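PDB 4E4D: tumor necrosis factor receptor superfamily member 11B from Mus musculus, which acts as a soluble decoy receptor for the cytokine RANKL, thereby blocking its role in osteoclast formation and restraining osteoclast activation. Local coordinates for residues B[22-27]-B[51-56]; B[28-33]-B[40-45]. All coordinates share one frame; numbering follows the deposited sequence.

Contact 1 of 2, residues B[22-27]-B[51-56]; sequences KCAPGT and DSWHTS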
# COMPACT_ATOMS: atom_id res chain seq x y z
N LYS B 22 -38.99 1.36 11.99
CA LYS B 22 -37.56 1.61 11.96
C LYS B 22 -37.19 2.55 13.10
O LYS B 22 -38.07 3.12 13.74
CB LYS B 22 -37.16 2.25 10.62
CG LYS B 22 -37.41 1.38 9.40
CD LYS B 22 -36.83 2.03 8.15
CE LYS B 22 -37.06 1.18 6.91
NZ LYS B 22 -36.39 1.75 5.71
N CYS B 23 -35.90 2.72 13.34
CA CYS B 23 -35.43 3.64 14.36
C CYS B 23 -35.26 5.04 13.78
O CYS B 23 -34.71 5.21 12.70
CB CYS B 23 -34.12 3.16 14.98
SG CYS B 23 -34.32 1.81 16.16
N ALA B 24 -35.75 6.04 14.51
CA ALA B 24 -35.68 7.42 14.07
C ALA B 24 -34.25 7.94 14.17
O ALA B 24 -33.42 7.35 14.85
CB ALA B 24 -36.61 8.28 14.90
N PRO B 25 -33.96 9.06 13.48
CA PRO B 25 -32.65 9.68 13.60
C PRO B 25 -32.35 10.06 15.05
O PRO B 25 -33.27 10.43 15.78
CB PRO B 25 -32.77 10.94 12.74
CG PRO B 25 -33.87 10.63 11.78
CD PRO B 25 -34.83 9.77 12.53
N GLY B 26 -31.09 9.95 15.45
CA GLY B 26 -30.70 10.22 16.82
C GLY B 26 -30.70 8.98 17.69
O GLY B 26 -30.32 9.04 18.86
N THR B 27 -31.12 7.85 17.12
CA THR B 27 -31.18 6.60 17.87
C THR B 27 -30.65 5.44 17.03
O THR B 27 -30.51 5.56 15.81
CB THR B 27 -32.62 6.27 18.30
OG1 THR B 27 -33.39 5.88 17.16
CG2 THR B 27 -33.27 7.46 18.98
N ASP B 51 -28.83 10.04 10.78
CA ASP B 51 -29.49 11.13 10.06
C ASP B 51 -30.61 10.65 9.14
O ASP B 51 -30.95 11.33 8.16
CB ASP B 51 -28.46 11.91 9.24
CG ASP B 51 -27.67 11.02 8.29
OD1 ASP B 51 -28.18 9.93 7.94
OD2 ASP B 51 -26.55 11.41 7.90
N SER B 52 -31.20 9.50 9.45
CA SER B 52 -32.30 8.97 8.65
C SER B 52 -32.93 7.76 9.33
O SER B 52 -32.39 7.23 10.30
CB SER B 52 -31.82 8.58 7.26
OG SER B 52 -30.87 7.53 7.32
N TRP B 53 -34.08 7.33 8.81
CA TRP B 53 -34.73 6.12 9.30
C TRP B 53 -33.94 4.92 8.80
O TRP B 53 -33.67 4.79 7.61
CB TRP B 53 -36.18 6.06 8.82
CG TRP B 53 -37.01 7.21 9.30
CD1 TRP B 53 -37.18 8.41 8.68
CD2 TRP B 53 -37.76 7.27 10.52
NE1 TRP B 53 -38.01 9.21 9.43
CE2 TRP B 53 -38.38 8.54 10.56
CE3 TRP B 53 -37.98 6.38 11.57
CZ2 TRP B 53 -39.20 8.93 11.62
CZ3 TRP B 53 -38.80 6.77 12.62
CH2 TRP B 53 -39.39 8.04 12.63
N HIS B 54 -33.57 4.03 9.72
CA HIS B 54 -32.62 2.97 9.42
C HIS B 54 -32.92 1.70 10.21
O HIS B 54 -33.88 1.65 10.98
CB HIS B 54 -31.21 3.45 9.75
CG HIS B 54 -31.02 3.76 11.20
ND1 HIS B 54 -30.12 3.07 11.99
CD2 HIS B 54 -31.62 4.66 12.01
CE1 HIS B 54 -30.17 3.54 13.22
NE2 HIS B 54 -31.07 4.51 13.26
N THR B 55 -32.09 0.69 10.00
CA THR B 55 -32.21 -0.57 10.72
C THR B 55 -30.91 -0.95 11.42
O THR B 55 -30.86 -1.93 12.17
CB THR B 55 -32.61 -1.71 9.75
OG1 THR B 55 -33.77 -1.32 9.01
CG2 THR B 55 -32.91 -3.00 10.50
N SER B 56 -29.85 -0.17 11.20
CA SER B 56 -28.55 -0.46 11.80
C SER B 56 -28.64 -0.54 13.32
O SER B 56 -29.37 0.23 13.95
CB SER B 56 -27.52 0.60 11.41
OG SER B 56 -26.25 0.32 11.97
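Two loops meet at the junction of the first and second TNFR cysteine-rich repeats, 22-27 of repeat 1 and 51-56 of repeat 2. Cys23 and His54 form a single antiparallel hydrogen-bonded pair. Cys23 N donates to His54 O at 3.3 Å, and the return bond from His54 N to Cys23 O is weak. The His54 side chain adds the third bond. Its CG sits between the backbone N and the carbonyl carbon (chi1 63°), which swings the ring back to the first loop. His54 NE2 then donates to Thr27 O at 2.8 Å. The oxygen lies close to the ring plane, but NE2 stands above the carbonyl plane and the bond is bent, 138° at the hydrogen. An alanine in place of His54 would lose this bond and would probably loosen the tie between the repeats. The receiving loop ends in a type II beta turn, Ala24 to Thr27. Ala24 O accepts from both Thr27 N and Thr27 OG1, the hydroxyl lying 2.7 Å from Ala24 O. Trp53 covers the start of this turn. Ala24 CA packs over the face of its six-membered ring, 3.8 Å from the centroid, as a CH-pi contact, and Ala24 CB lies 3.5 Å from Trp53 CZ3. Pro25 CD sits over the same face, farther from the plane. Beyond, Lys22 lays CB against His54 O at 3.4 Å.

Contact 2 of 2, residues B[28-33]-B[40-45]; sequences YLKQHC and LCVPCP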
# COMPACT_ATOMS: atom_id res chain seq x y z
N TYR B 28 -30.37 4.32 17.69
CA TYR B 28 -29.97 3.10 17.01
C TYR B 28 -30.84 1.94 17.49
O TYR B 28 -31.40 1.99 18.58
CB TYR B 28 -28.50 2.79 17.27
CG TYR B 28 -28.19 2.41 18.70
CD1 TYR B 28 -28.25 1.09 19.12
CD2 TYR B 28 -27.85 3.38 19.64
CE1 TYR B 28 -27.97 0.74 20.43
CE2 TYR B 28 -27.58 3.04 20.95
CZ TYR B 28 -27.64 1.72 21.34
OH TYR B 28 -27.36 1.38 22.64
N LEU B 29 -30.95 0.91 16.66
CA LEU B 29 -31.77 -0.25 16.98
C LEU B 29 -31.05 -1.16 17.96
O LEU B 29 -29.96 -1.65 17.67
CB LEU B 29 -32.11 -1.02 15.70
CG LEU B 29 -33.17 -2.11 15.80
CD1 LEU B 29 -33.69 -2.45 14.41
CD2 LEU B 29 -32.63 -3.36 16.47
N LYS B 30 -31.66 -1.40 19.12
CA LYS B 30 -31.05 -2.27 20.12
C LYS B 30 -31.75 -3.63 20.19
O LYS B 30 -31.11 -4.64 20.49
CB LYS B 30 -31.07 -1.60 21.50
CG LYS B 30 -30.13 -2.28 22.49
CD LYS B 30 -30.02 -1.50 23.79
CE LYS B 30 -28.86 -2.01 24.64
NZ LYS B 30 -28.95 -3.47 24.92
N GLN B 31 -33.05 -3.65 19.91
CA GLN B 31 -33.80 -4.90 19.88
C GLN B 31 -34.96 -4.83 18.89
O GLN B 31 -35.75 -3.88 18.90
CB GLN B 31 -34.34 -5.25 21.27
CG GLN B 31 -33.26 -5.66 22.25
CD GLN B 31 -33.82 -6.20 23.56
OE1 GLN B 31 -34.98 -5.95 23.90
NE2 GLN B 31 -33.00 -6.94 24.29
N HIS B 32 -35.05 -5.83 18.02
CA HIS B 32 -36.09 -5.89 17.01
C HIS B 32 -37.47 -5.92 17.64
O HIS B 32 -37.62 -6.24 18.82
CB HIS B 32 -35.92 -7.14 16.15
CG HIS B 32 -34.70 -7.11 15.27
ND1 HIS B 32 -34.75 -6.76 13.94
CD2 HIS B 32 -33.40 -7.38 15.54
CE1 HIS B 32 -33.54 -6.82 13.43
NE2 HIS B 32 -32.70 -7.19 14.38
N CYS B 33 -38.48 -5.60 16.84
CA CYS B 33 -39.85 -5.65 17.32
C CYS B 33 -40.31 -7.09 17.48
O CYS B 33 -40.14 -7.91 16.58
CB CYS B 33 -40.78 -4.94 16.33
SG CYS B 33 -40.78 -5.67 14.68
N LEU B 40 -37.33 -1.49 19.68
CA LEU B 40 -36.62 -0.77 20.73
C LEU B 40 -35.52 0.09 20.14
O LEU B 40 -34.62 -0.42 19.47
CB LEU B 40 -36.03 -1.75 21.74
CG LEU B 40 -35.23 -1.10 22.88
CD1 LEU B 40 -36.14 -0.24 23.75
CD2 LEU B 40 -34.53 -2.15 23.72
N CYS B 41 -35.59 1.39 20.38
CA CYS B 41 -34.61 2.33 19.86
C CYS B 41 -34.00 3.15 20.99
O CYS B 41 -34.72 3.67 21.84
CB CYS B 41 -35.25 3.24 18.82
SG CYS B 41 -35.87 2.36 17.36
N VAL B 42 -32.68 3.25 20.98
CA VAL B 42 -31.95 3.94 22.04
C VAL B 42 -31.15 5.10 21.46
O VAL B 42 -30.53 4.96 20.41
CB VAL B 42 -31.00 2.97 22.76
CG1 VAL B 42 -30.15 3.70 23.79
CG2 VAL B 42 -31.79 1.84 23.41
N PRO B 43 -31.17 6.26 22.14
CA PRO B 43 -30.42 7.42 21.65
C PRO B 43 -28.96 7.10 21.37
O PRO B 43 -28.36 6.30 22.09
CB PRO B 43 -30.55 8.44 22.79
CG PRO B 43 -31.03 7.66 23.97
CD PRO B 43 -31.85 6.55 23.41
N CYS B 44 -28.39 7.72 20.34
CA CYS B 44 -27.00 7.50 19.97
C CYS B 44 -26.08 7.89 21.12
O CYS B 44 -26.29 8.91 21.76
CB CYS B 44 -26.63 8.31 18.73
SG CYS B 44 -27.36 7.71 17.19
N PRO B 45 -25.05 7.07 21.38
CA PRO B 45 -24.06 7.43 22.40
C PRO B 45 -23.29 8.68 21.99
O PRO B 45 -23.40 9.13 20.85
CB PRO B 45 -23.14 6.21 22.46
CG PRO B 45 -23.29 5.56 21.13
CD PRO B 45 -24.71 5.80 20.71
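Tyr28, Leu40 and Val42 bury the most surface where strands 27-31 and 40-43 pair as the antiparallel beta hairpin at the end of the first TNFR cysteine-rich repeat. Tyr28 and Val42 form a hydrogen-bonded pair. Tyr28 N donates to Val42 O at 2.8 Å, and Val42 N returns a nearly straight bond to Tyr28 O, 171° at the hydrogen. The two side chains lie side by side on one face of the sheet. Tyr28 CG takes the crowded position between backbone N and carbonyl carbon (chi1 68°), which tips the ring toward Val42. Val42 CB then stands over the ring face, 4.2 Å from its centroid, a CH-pi contact. Pro43 O meets the ring edge, 3.5 Å from Tyr28 CE2. Val42 CG2 leans the other way, 3.8 Å from Lys30 CD. Leu40 pairs with Gln31, because a beta bulge shifts the register by one after Leu29. Leu40 O accepts from Lys30 N at 3.1 Å, and Leu40 N donates to Gln31 O almost along the C=O axis. Leu40 CD2 runs alongside the extended Gln31 side chain and reaches OE1 at 3.8 Å. Leu29 and Cys41 point to the other face as a non-hydrogen-bonded pair. Disulfides tie Cys33 to Cys20 in strand 20-21 and, in the second repeat, Cys44 to Cys59, next to strand 60-61.

How the contacts relate
The centres of contact 1 and contact 2 lie about 9 Å apart, and segment 22-27 runs straight into segment 28-33. A disulfide joins them covalently, with Cys23 SG and Cys41 SG 2.0 Å apart. A probable hydrogen bond from Cys44 N to Gly26 O, at 2.8 Å, ties the turn of contact 1 to the residue just after strand 40-43. Cys23 SG also packs on Leu29 CA at 3.4 Å. A backbone hydrogen bond between Ser56 and Leu29 ties segment 51-56 to the hairpin. The chain of another protein makes backbone hydrogen bonds with Thr55 and packs on Ser52, His54 and Ser56, consistent with a role in ligand recognition. No other protein chain of the assembly touches contact 2.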